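Local coordinates for protein pyroglutatmate porin OpdO (Pseudomonas aeruginosa, PDB 3SZV) that forms a monomeric beta-barrel channel in the bacterial outer membrane that probably lets small carboxylates such as pyroglutamate diffuse through, at residues S23-L29 with S395-W401; A51-L55 with R140-E144; T66-D72 with L111-V117; G125-F129 with E144-L150. All coordinates share one frame. Where two conformers were deposited one is given. Residue numbers count along the deposited sequence, not the author numbering.

Interaction 1: residues S23-L29 with S395-W401; sequences SHASLEL and SYSLALW. With C8E ((hydroxyethyloxy)tri(ethyloxy)octane), chain E.
Residues 24-29 and 395-399 are extended and antiparallel, their axes 4.6 Å apart at closest and their directions 168° apart. Leu27 N hydrogen-bonds Leu398 O (2.9 Å) and Leu398 N bonds Leu27 O (2.8 Å). Leu29 N donates a hydrogen bond to Tyr396 O (2.7 Å), and Tyr396 N one to Leu29 O (2.9 Å). Ser26-Ala399 and Glu28-Ser397 are the non-hydrogen-bonded pairs. This is the seam of an outer-membrane barrel, where the first strand, 24-38, meets the last, 387-399. Its register slips at a classic beta bulge: Ala25 O accepts Leu400 N at 2.8 Å and, weakly, Trp401 N at 3.4 Å, while Ala25 N donates to Trp401 O at 3.0 Å. The C-terminal Trp401 (chi1 p, chi2 85°) lays its six-membered ring over Ala25 CB, 3.5 Å from the centroid. Trp401 NE1 donates a hydrogen bond to Ser23 OG (2.9 Å), which also bonds Val20 O, and Trp401 CE3 lies 3.6 Å from detergent C17. Ser26, Glu28, Ser397 and Ala399 share one face; Leu27, Leu29, Tyr396 and Leu398 the other. The carboxylate of Glu28 makes salt bridges to Arg30 and Arg57, with Ser395 OG 3.1 Å from Glu28 OE2.

Interaction 2: residues A51-L55 with R140-E144; sequences AQGFL and RLLPE. With C8E ((hydroxyethyloxy)tri(ethyloxy)octane), chain C.
Leu141 (chi1 t, chi2 p) lies across the backbone of Gly53, its CD1 3.6 Å from Gly53 N and its CD2 3.8 Å from Ala51 CB. A beta carbon on residue 53 would come within 3.0 Å of Leu141 CG, so glycine permits this close seat; the CA atoms of Gly53 and Leu141 are 6.2 Å apart. Segment 51-55 is extended, with Ala51 and Leu55 directed toward the irregular 140-144 chain and Gln52 and Phe54 away. Leu55 (m, p) finishes the contact: its CG is 3.9 Å from Leu142 CD2 and its CD2 3.5 Å from Pro143 CD. Across the strand Phe54 CD1 lies 3.6 Å from detergent C16, and C19 sits over the ring face. The loop between strands 120-124 and 145-147 thus lies inside the barrel wall, consistent with the third loop that porins fold inward. Arg30 adds weak hydrogen bonds to Arg140 O and Leu141 O. With no polar pairing between these two segments, the loop rests on this strand by apolar packing.

Interaction 3: residues T66-D72 with L111-V117; sequences TVGFGVD and LTAKARV
Strands 67-72 and 111-117 are antiparallel neighbours in the barrel wall, with axes 4.6 Å apart at closest and directions 158° apart. Lys114 and Asp72 bury the most surface. Lys114 stands opposite Gly70 in a hydrogen-bonded pair, Gly70 N to Lys114 O and Lys114 N to Gly70 O both 2.9 Å. Its side chain (chi1 p, the rest t) crosses over that glycine: a beta carbon on Gly70 would fall 2.7 Å from Lys114 CE. Asp72 (chi1 m) pairs with Thr112, Asp72 N to Thr112 O at 2.8 Å and Thr112 N to Asp72 O at 2.9 Å. It lies two residues along from Gly70 on the Lys114 face, so carboxylate and ammonium meet diagonally. The ammonium also bonds Ser60 O, and the Thr112 hydroxyl Ala126 O. Gly68 and Arg116 repeat the glycine pattern at the next hydrogen-bonded pair, with Gly68 N to Arg116 O at 2.9 Å and Arg116 N to Gly68 O at 2.8 Å. The opposite face carries Val67, Phe69, Val71, Ala113, Ala115 and Val117, with Phe69 CD1 3.8 Å from Ala115 CB and detergent touching Phe69 and Val117. The salt bridge, Lys114 NZ to Asp72 OD1, measures 2.7 Å.

Interaction 4: residues G125-F129 with E144-L150; sequences GALHF and ELFRGAL
Leu127, Phe129, Phe146 and Leu150 form the apolar centre. Leu127 (chi1 m, chi2 t) buries the most surface: its CD1 lies 3.4 Å from Gly148 C and 3.9 Å from Leu150 CB, and its CB 4.4 Å from Phe146 CB, both side chains being on one face. Phe129 (chi1 p) receives Leu150 CD2 over its ring in a CH-pi contact, 4.1 Å from the centroid, and its CE1 is 4.2 Å from Phe146 CD1. Leu166 of strand 159-170 packs on Leu127 and Phe146. Around this the backbones run antiparallel. Leu127 N donates a hydrogen bond to Phe146 O (2.8 Å) and Phe146 N one to Leu127 O (2.9 Å); Ala126 faces Arg147 in a non-hydrogen-bonded pair; Gly125 N reaches Gly148 O at 2.8 Å and Gly148 N reaches Gly125 O at 3.0 Å. Both glycines sit where the chain turns a corner, with phi/psi of 129/-127° for Gly125 and 167/-159° for Gly148, at which a beta carbon would jam against the preceding carbonyl oxygen. At the polar edge His128 ND1 (chi1 t) donates a hydrogen bond to Glu144 O at 2.8 Å, the Glu144 carboxylate bonds Asn169 and Asn137, and Arg147 forms a salt bridge with Asp167. Here the chain turns off the barrel wall at Gly125 and rejoins it at Gly148, consistent with the inward-folded third loop that narrows porin channels.

In the fold
All four contacts reach one antiparallel barrel sheet. Interaction 1 joins its two ends, and interactions 2, 3 and 4 nest within the loop it closes. Strands 24-38, 49-59, 67-81 and 106-117 are successive neighbours, and interactions 1 and 2, centres about 14 Å apart, touch, Glu28 N lying 2.8 Å from Leu55 O. Interaction 3, between strands 67-81 and 106-117, has its centre about 26 Å from that of interaction 2 but 14 Å from that of interaction 4, which it meets at Thr112 and Ala126. Interactions 2 and 4 share Glu144 and cross in sequence: the loop leaves and rejoins the wall at interaction 4 and rests on strand 49-59 at interaction 2, consistent with folding into the channel.

Interaction 1: residues S23-L29 with S395-W401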
# COMPACT_ATOMS: atom_id res chain seq x y z
N SER A 23 -3.92 -23.35 12.52
CA SER A 23 -4.33 -22.50 11.41
C SER A 23 -5.50 -21.58 11.77
O SER A 23 -6.21 -21.80 12.76
CB SER A 23 -4.71 -23.34 10.19
OG SER A 23 -5.94 -24.01 10.39
N HIS A 24 -5.69 -20.54 10.96
CA HIS A 24 -6.85 -19.67 11.08
C HIS A 24 -7.30 -19.29 9.67
O HIS A 24 -6.53 -19.37 8.72
CB HIS A 24 -6.52 -18.41 11.88
CG HIS A 24 -6.14 -18.70 13.29
ND1 HIS A 24 -7.04 -19.16 14.23
CD2 HIS A 24 -4.95 -18.62 13.93
CE1 HIS A 24 -6.42 -19.35 15.38
NE2 HIS A 24 -5.15 -19.02 15.22
N ALA A 25 -8.56 -18.88 9.55
CA ALA A 25 -9.13 -18.58 8.26
C ALA A 25 -10.21 -17.51 8.41
O ALA A 25 -10.88 -17.42 9.44
CB ALA A 25 -9.70 -19.84 7.60
N SER A 26 -10.36 -16.70 7.37
CA SER A 26 -11.37 -15.66 7.39
C SER A 26 -12.00 -15.51 6.01
O SER A 26 -11.41 -15.87 4.99
CB SER A 26 -10.77 -14.33 7.83
OG SER A 26 -9.82 -13.87 6.88
N LEU A 27 -13.20 -14.96 5.99
CA LEU A 27 -13.86 -14.64 4.73
C LEU A 27 -14.27 -13.18 4.75
O LEU A 27 -14.91 -12.72 5.69
CB LEU A 27 -15.10 -15.52 4.54
CG LEU A 27 -15.96 -15.17 3.33
CD1 LEU A 27 -15.18 -15.38 2.05
CD2 LEU A 27 -17.23 -16.02 3.33
N GLU A 28 -13.88 -12.46 3.71
CA GLU A 28 -14.28 -11.07 3.58
C GLU A 28 -15.20 -10.88 2.38
O GLU A 28 -14.95 -11.42 1.30
CB GLU A 28 -13.08 -10.13 3.47
CG GLU A 28 -13.50 -8.67 3.32
CD GLU A 28 -12.33 -7.73 3.10
OE1 GLU A 28 -11.17 -8.20 3.09
OE2 GLU A 28 -12.58 -6.52 2.94
N LEU A 29 -16.28 -10.13 2.57
CA LEU A 29 -17.18 -9.77 1.48
C LEU A 29 -16.98 -8.29 1.21
O LEU A 29 -16.93 -7.49 2.15
CB LEU A 29 -18.63 -10.01 1.88
CG LEU A 29 -19.22 -11.42 1.70
CD1 LEU A 29 -18.25 -12.51 2.09
CD2 LEU A 29 -20.53 -11.54 2.47
N SER A 395 -18.17 -3.54 3.34
CA SER A 395 -17.26 -4.63 3.68
C SER A 395 -17.75 -5.40 4.89
O SER A 395 -18.32 -4.83 5.82
CB SER A 395 -15.85 -4.08 3.94
OG SER A 395 -14.95 -5.13 4.27
N TYR A 396 -17.53 -6.70 4.88
CA TYR A 396 -17.88 -7.53 6.02
C TYR A 396 -16.89 -8.67 6.12
O TYR A 396 -16.68 -9.39 5.14
CB TYR A 396 -19.30 -8.10 5.91
CG TYR A 396 -19.69 -8.95 7.09
CD1 TYR A 396 -20.12 -8.38 8.28
CD2 TYR A 396 -19.63 -10.34 7.01
CE1 TYR A 396 -20.48 -9.15 9.36
CE2 TYR A 396 -19.99 -11.13 8.10
CZ TYR A 396 -20.41 -10.52 9.26
OH TYR A 396 -20.77 -11.29 10.35
N SER A 397 -16.28 -8.83 7.29
CA SER A 397 -15.32 -9.90 7.50
C SER A 397 -15.81 -10.82 8.58
O SER A 397 -16.31 -10.37 9.61
CB SER A 397 -13.95 -9.35 7.87
OG SER A 397 -13.35 -8.69 6.77
N LEU A 398 -15.65 -12.11 8.33
CA LEU A 398 -16.07 -13.14 9.26
C LEU A 398 -14.87 -14.02 9.57
O LEU A 398 -14.23 -14.55 8.65
CB LEU A 398 -17.16 -14.00 8.62
CG LEU A 398 -17.67 -15.18 9.44
CD1 LEU A 398 -18.31 -14.69 10.73
CD2 LEU A 398 -18.66 -15.98 8.61
N ALA A 399 -14.55 -14.18 10.85
CA ALA A 399 -13.54 -15.14 11.25
C ALA A 399 -14.15 -16.54 11.16
O ALA A 399 -15.19 -16.80 11.76
CB ALA A 399 -13.07 -14.86 12.67
N LEU A 400 -13.52 -17.43 10.41
CA LEU A 400 -14.06 -18.77 10.24
C LEU A 400 -13.54 -19.70 11.33
O LEU A 400 -14.29 -20.50 11.88
CB LEU A 400 -13.71 -19.32 8.85
CG LEU A 400 -14.25 -18.48 7.69
CD1 LEU A 400 -13.81 -19.06 6.36
CD2 LEU A 400 -15.78 -18.39 7.78
N TRP A 401 -12.25 -19.59 11.62
CA TRP A 401 -11.65 -20.27 12.76
C TRP A 401 -10.27 -19.68 13.01
O TRP A 401 -9.82 -18.82 12.26
CB TRP A 401 -11.57 -21.79 12.55
CG TRP A 401 -10.54 -22.24 11.54
CD1 TRP A 401 -9.21 -22.48 11.76
CD2 TRP A 401 -10.78 -22.57 10.16
NE1 TRP A 401 -8.61 -22.91 10.60
CE2 TRP A 401 -9.55 -22.97 9.61
CE3 TRP A 401 -11.92 -22.55 9.34
CZ2 TRP A 401 -9.42 -23.36 8.27
CZ3 TRP A 401 -11.79 -22.94 8.01
CH2 TRP A 401 -10.54 -23.33 7.49
C7 C8E E . -11.43 -25.37 4.23
C8 C8E E . -11.97 -24.18 3.45
O9 C8E E . -13.24 -23.80 3.93
C10 C8E E . -13.51 -22.42 3.76
C11 C8E E . -15.03 -22.27 3.76
O12 C8E E . -15.57 -22.97 4.87
C13 C8E E . -16.31 -22.10 5.69
C14 C8E E . -16.82 -22.80 6.95
O15 C8E E . -15.78 -23.49 7.59
C16 C8E E . -16.20 -24.11 8.79
C17 C8E E . -15.33 -23.62 9.94
O18 C8E E . -15.83 -24.08 11.18
C19 C8E E . -15.01 -25.04 11.80
C20 C8E E . -14.45 -24.45 13.10
O21 C8E E . -13.17 -24.99 13.36

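Interaction 2: residues A51-L55 with R140-E144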
# COMPACT_ATOMS: atom_id res chain seq x y z
N ALA A 51 -19.42 -3.85 -8.34
CA ALA A 51 -18.92 -5.22 -8.30
C ALA A 51 -18.97 -5.82 -6.91
O ALA A 51 -18.96 -5.11 -5.90
CB ALA A 51 -17.51 -5.30 -8.87
N GLN A 52 -19.04 -7.15 -6.86
CA GLN A 52 -19.04 -7.90 -5.61
C GLN A 52 -17.82 -8.80 -5.54
O GLN A 52 -17.48 -9.49 -6.51
CB GLN A 52 -20.30 -8.75 -5.50
CG GLN A 52 -20.33 -9.65 -4.27
CD GLN A 52 -20.42 -8.86 -2.97
OE1 GLN A 52 -21.17 -7.88 -2.88
NE2 GLN A 52 -19.66 -9.28 -1.97
N GLY A 53 -17.16 -8.81 -4.39
CA GLY A 53 -15.96 -9.61 -4.21
C GLY A 53 -16.00 -10.49 -2.98
O GLY A 53 -16.70 -10.19 -2.00
N PHE A 54 -15.24 -11.57 -3.03
CA PHE A 54 -15.09 -12.49 -1.91
C PHE A 54 -13.61 -12.75 -1.75
O PHE A 54 -12.90 -12.97 -2.73
CB PHE A 54 -15.80 -13.82 -2.19
CG PHE A 54 -17.27 -13.68 -2.44
CD1 PHE A 54 -18.19 -13.87 -1.42
CD2 PHE A 54 -17.74 -13.34 -3.70
CE1 PHE A 54 -19.55 -13.74 -1.66
CE2 PHE A 54 -19.10 -13.20 -3.94
CZ PHE A 54 -20.00 -13.40 -2.92
N LEU A 55 -13.14 -12.71 -0.51
CA LEU A 55 -11.74 -12.95 -0.21
C LEU A 55 -11.64 -13.98 0.90
O LEU A 55 -12.04 -13.72 2.04
CB LEU A 55 -11.07 -11.65 0.22
CG LEU A 55 -11.14 -10.49 -0.77
CD1 LEU A 55 -12.44 -9.68 -0.64
CD2 LEU A 55 -9.94 -9.59 -0.56
N ARG A 140 -9.16 -1.19 -4.24
CA ARG A 140 -10.28 -1.51 -5.12
C ARG A 140 -11.05 -2.72 -4.59
O ARG A 140 -11.20 -2.89 -3.38
CB ARG A 140 -9.78 -1.76 -6.55
CG ARG A 140 -9.25 -0.50 -7.23
CD ARG A 140 -9.05 -0.75 -8.72
N LEU A 141 -11.55 -3.55 -5.49
CA LEU A 141 -12.35 -4.69 -5.07
C LEU A 141 -11.51 -5.83 -4.49
O LEU A 141 -11.85 -6.39 -3.44
CB LEU A 141 -13.17 -5.23 -6.25
CG LEU A 141 -14.16 -6.34 -5.87
CD1 LEU A 141 -15.35 -5.78 -5.09
CD2 LEU A 141 -14.62 -7.10 -7.10
N LEU A 142 -10.45 -6.18 -5.20
CA LEU A 142 -9.59 -7.30 -4.82
C LEU A 142 -8.14 -6.84 -4.83
O LEU A 142 -7.77 -5.95 -5.60
CB LEU A 142 -9.79 -8.47 -5.80
CG LEU A 142 -11.21 -9.02 -5.87
CD1 LEU A 142 -11.37 -9.99 -7.04
CD2 LEU A 142 -11.61 -9.71 -4.56
N PRO A 143 -7.31 -7.41 -3.96
CA PRO A 143 -5.95 -6.89 -3.80
C PRO A 143 -5.02 -7.17 -4.99
O PRO A 143 -5.17 -8.18 -5.70
CB PRO A 143 -5.43 -7.63 -2.56
CG PRO A 143 -6.29 -8.88 -2.47
CD PRO A 143 -7.64 -8.46 -2.97
N GLU A 144 -4.06 -6.27 -5.20
CA GLU A 144 -2.90 -6.59 -6.01
C GLU A 144 -2.07 -7.69 -5.31
O GLU A 144 -1.97 -7.71 -4.08
CB GLU A 144 -2.05 -5.32 -6.19
CG GLU A 144 -0.80 -5.51 -7.06
CD GLU A 144 0.05 -4.25 -7.15
OE1 GLU A 144 -0.04 -3.41 -6.25
OE2 GLU A 144 0.80 -4.11 -8.14
C1 C8E C . -7.83 -22.25 -14.20
C2 C8E C . -8.40 -22.12 -12.79
C3 C8E C . -7.42 -22.67 -11.77
C4 C8E C . -8.12 -22.95 -10.44
C5 C8E C . -8.73 -21.67 -9.88
C6 C8E C . -9.46 -21.89 -8.55
C7 C8E C . -10.05 -20.58 -8.05
C8 C8E C . -10.53 -20.65 -6.60
O9 C8E C . -11.19 -19.45 -6.23
C10 C8E C . -11.70 -19.49 -4.91
C11 C8E C . -12.43 -18.19 -4.55
O12 C8E C . -12.92 -18.24 -3.22
C13 C8E C . -13.31 -16.97 -2.72
C16 C8E C . -17.16 -17.36 -1.48
C17 C8E C . -17.85 -18.34 -2.41
O18 C8E C . -19.19 -17.94 -2.64
C19 C8E C . -19.28 -16.96 -3.65
C20 C8E C . -19.51 -17.65 -4.99
O21 C8E C . -20.72 -17.20 -5.56

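Interaction 3: residues T66-D72 with L111-V117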
# COMPACT_ATOMS: atom_id res chain seq x y z
N THR A 66 13.25 -26.51 14.73
CA THR A 66 14.10 -25.33 14.59
C THR A 66 13.65 -24.52 13.38
O THR A 66 13.49 -23.30 13.45
CB THR A 66 15.57 -25.72 14.43
OG1 THR A 66 16.03 -26.36 15.63
CG2 THR A 66 16.43 -24.48 14.17
N VAL A 67 13.44 -25.21 12.27
CA VAL A 67 12.83 -24.59 11.10
C VAL A 67 11.42 -25.11 10.96
O VAL A 67 11.20 -26.33 10.87
CB VAL A 67 13.61 -24.89 9.82
CG1 VAL A 67 12.99 -24.14 8.64
CG2 VAL A 67 15.07 -24.50 9.98
N GLY A 68 10.45 -24.20 10.97
CA GLY A 68 9.06 -24.55 10.82
C GLY A 68 8.56 -24.24 9.43
O GLY A 68 8.96 -23.24 8.83
N PHE A 69 7.67 -25.08 8.92
CA PHE A 69 7.13 -24.90 7.58
C PHE A 69 5.63 -24.73 7.62
O PHE A 69 4.95 -25.28 8.50
CB PHE A 69 7.53 -26.08 6.68
CG PHE A 69 9.01 -26.25 6.53
CD1 PHE A 69 9.73 -25.43 5.67
CD2 PHE A 69 9.69 -27.21 7.25
CE1 PHE A 69 11.09 -25.57 5.54
CE2 PHE A 69 11.05 -27.36 7.11
CZ PHE A 69 11.76 -26.53 6.25
N GLY A 70 5.09 -23.99 6.66
CA GLY A 70 3.66 -23.79 6.58
C GLY A 70 3.24 -23.41 5.18
O GLY A 70 4.06 -23.34 4.27
N VAL A 71 1.94 -23.17 5.02
CA VAL A 71 1.40 -22.72 3.75
C VAL A 71 0.20 -21.81 4.00
O VAL A 71 -0.64 -22.09 4.85
CB VAL A 71 0.98 -23.91 2.87
CG1 VAL A 71 -0.08 -24.75 3.57
CG2 VAL A 71 0.46 -23.42 1.52
N ASP A 72 0.16 -20.70 3.28
CA ASP A 72 -1.01 -19.82 3.30
C ASP A 72 -1.71 -19.90 1.95
O ASP A 72 -1.10 -20.26 0.95
CB ASP A 72 -0.60 -18.36 3.55
CG ASP A 72 0.08 -18.15 4.89
OD1 ASP A 72 -0.13 -18.94 5.82
OD2 ASP A 72 0.83 -17.14 5.01
N LEU A 111 -1.21 -19.64 -3.63
CA LEU A 111 -0.55 -20.30 -2.51
C LEU A 111 0.73 -19.59 -2.12
O LEU A 111 1.42 -19.02 -2.97
CB LEU A 111 -0.20 -21.74 -2.88
CG LEU A 111 -1.39 -22.62 -3.25
CD1 LEU A 111 -0.89 -24.01 -3.62
CD2 LEU A 111 -2.38 -22.68 -2.09
N THR A 112 1.06 -19.67 -0.84
CA THR A 112 2.31 -19.12 -0.34
C THR A 112 2.96 -20.11 0.60
O THR A 112 2.44 -20.38 1.69
CB THR A 112 2.07 -17.79 0.39
OG1 THR A 112 1.26 -16.95 -0.44
CG2 THR A 112 3.40 -17.08 0.74
N ALA A 113 4.08 -20.69 0.18
CA ALA A 113 4.85 -21.55 1.06
C ALA A 113 5.55 -20.65 2.06
O ALA A 113 5.93 -19.53 1.72
CB ALA A 113 5.86 -22.34 0.27
N LYS A 114 5.72 -21.12 3.28
CA LYS A 114 6.44 -20.33 4.27
C LYS A 114 7.35 -21.17 5.16
O LYS A 114 7.10 -22.36 5.40
CB LYS A 114 5.48 -19.50 5.13
CG LYS A 114 4.47 -20.30 5.94
CD LYS A 114 3.42 -19.38 6.56
CE LYS A 114 2.45 -20.17 7.41
NZ LYS A 114 1.41 -19.29 8.03
N ALA A 115 8.40 -20.53 5.66
CA ALA A 115 9.32 -21.16 6.59
C ALA A 115 9.75 -20.16 7.65
O ALA A 115 9.98 -18.99 7.33
CB ALA A 115 10.53 -21.71 5.86
N ARG A 116 9.84 -20.59 8.90
CA ARG A 116 10.28 -19.72 9.98
C ARG A 116 11.46 -20.33 10.72
O ARG A 116 11.53 -21.55 10.90
CB ARG A 116 9.16 -19.46 10.98
CG ARG A 116 8.79 -20.69 11.78
CD ARG A 116 7.85 -20.39 12.95
NE ARG A 116 7.68 -21.58 13.79
CZ ARG A 116 6.74 -21.71 14.72
NH1 ARG A 116 5.86 -20.74 14.92
NH2 ARG A 116 6.67 -22.82 15.44
N VAL A 117 12.39 -19.49 11.14
CA VAL A 117 13.42 -19.91 12.08
C VAL A 117 13.64 -18.75 13.03
O VAL A 117 13.64 -17.59 12.60
CB VAL A 117 14.73 -20.30 11.36
CG1 VAL A 117 15.35 -19.11 10.66
CG2 VAL A 117 15.71 -20.93 12.34

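Interaction 4: residues G125-F129 with E144-L150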
# COMPACT_ATOMS: atom_id res chain seq x y z
N GLY A 125 5.76 -17.33 -3.10
CA GLY A 125 4.54 -17.51 -3.87
C GLY A 125 3.77 -16.21 -3.98
O GLY A 125 4.33 -15.20 -4.40
N ALA A 126 2.49 -16.24 -3.61
CA ALA A 126 1.68 -15.02 -3.62
C ALA A 126 2.09 -14.12 -2.46
O ALA A 126 2.15 -14.56 -1.31
CB ALA A 126 0.18 -15.38 -3.55
N LEU A 127 2.34 -12.85 -2.77
CA LEU A 127 2.78 -11.89 -1.75
C LEU A 127 1.94 -10.62 -1.79
O LEU A 127 1.48 -10.19 -2.84
CB LEU A 127 4.24 -11.49 -1.99
CG LEU A 127 5.24 -12.64 -1.96
CD1 LEU A 127 6.61 -12.12 -2.39
CD2 LEU A 127 5.30 -13.29 -0.58
N HIS A 128 1.77 -10.02 -0.62
CA HIS A 128 1.08 -8.75 -0.49
C HIS A 128 1.64 -8.07 0.75
O HIS A 128 1.47 -8.56 1.87
CB HIS A 128 -0.45 -8.93 -0.37
CG HIS A 128 -1.20 -7.64 -0.30
ND1 HIS A 128 -1.84 -7.09 -1.40
CD2 HIS A 128 -1.41 -6.78 0.72
CE1 HIS A 128 -2.41 -5.95 -1.05
NE2 HIS A 128 -2.17 -5.74 0.24
N PHE A 129 2.38 -6.99 0.55
CA PHE A 129 3.07 -6.35 1.65
C PHE A 129 3.34 -4.89 1.29
O PHE A 129 3.15 -4.48 0.13
CB PHE A 129 4.38 -7.09 1.97
CG PHE A 129 5.40 -7.03 0.86
CD1 PHE A 129 5.35 -7.92 -0.21
CD2 PHE A 129 6.41 -6.08 0.88
CE1 PHE A 129 6.31 -7.87 -1.24
CE2 PHE A 129 7.36 -6.01 -0.13
CZ PHE A 129 7.31 -6.89 -1.20
N GLU A 144 -4.06 -6.27 -5.20
CA GLU A 144 -2.90 -6.59 -6.01
C GLU A 144 -2.07 -7.69 -5.31
O GLU A 144 -1.97 -7.71 -4.08
CB GLU A 144 -2.05 -5.32 -6.19
CG GLU A 144 -0.80 -5.51 -7.06
CD GLU A 144 0.05 -4.25 -7.15
OE1 GLU A 144 -0.04 -3.41 -6.25
OE2 GLU A 144 0.80 -4.11 -8.14
N LEU A 145 -1.48 -8.60 -6.09
CA LEU A 145 -0.55 -9.59 -5.55
C LEU A 145 0.73 -9.53 -6.35
O LEU A 145 0.73 -9.19 -7.55
CB LEU A 145 -1.12 -11.01 -5.65
CG LEU A 145 -2.41 -11.29 -4.89
CD1 LEU A 145 -2.93 -12.67 -5.22
CD2 LEU A 145 -2.16 -11.14 -3.40
N PHE A 146 1.85 -9.83 -5.70
CA PHE A 146 3.09 -10.08 -6.41
C PHE A 146 3.43 -11.55 -6.32
O PHE A 146 3.03 -12.24 -5.37
CB PHE A 146 4.24 -9.27 -5.80
CG PHE A 146 4.00 -7.79 -5.78
CD1 PHE A 146 3.95 -7.10 -4.58
CD2 PHE A 146 3.84 -7.10 -6.97
CE1 PHE A 146 3.74 -5.72 -4.56
CE2 PHE A 146 3.63 -5.70 -6.96
CZ PHE A 146 3.57 -5.03 -5.75
N ARG A 147 4.14 -12.05 -7.32
CA ARG A 147 4.72 -13.38 -7.24
C ARG A 147 6.19 -13.23 -6.88
O ARG A 147 6.91 -12.47 -7.53
CB ARG A 147 4.58 -14.13 -8.57
CG ARG A 147 4.91 -15.62 -8.45
CD ARG A 147 4.75 -16.35 -9.76
NE ARG A 147 5.97 -16.27 -10.57
CZ ARG A 147 6.27 -17.12 -11.54
NH1 ARG A 147 5.43 -18.10 -11.85
NH2 ARG A 147 7.41 -16.98 -12.20
N GLY A 148 6.64 -13.94 -5.86
CA GLY A 148 8.05 -13.87 -5.53
C GLY A 148 8.39 -14.46 -4.18
O GLY A 148 7.64 -15.27 -3.63
N ALA A 149 9.53 -14.04 -3.65
CA ALA A 149 9.99 -14.47 -2.34
C ALA A 149 10.25 -13.25 -1.49
O ALA A 149 10.84 -12.26 -1.97
CB ALA A 149 11.24 -15.33 -2.47
N LEU A 150 9.82 -13.30 -0.24
CA LEU A 150 9.95 -12.19 0.70
C LEU A 150 10.51 -12.71 2.01
O LEU A 150 9.97 -13.65 2.60
CB LEU A 150 8.59 -11.52 0.95
CG LEU A 150 8.52 -10.49 2.08
CD1 LEU A 150 9.32 -9.25 1.73
CD2 LEU A 150 7.06 -10.12 2.38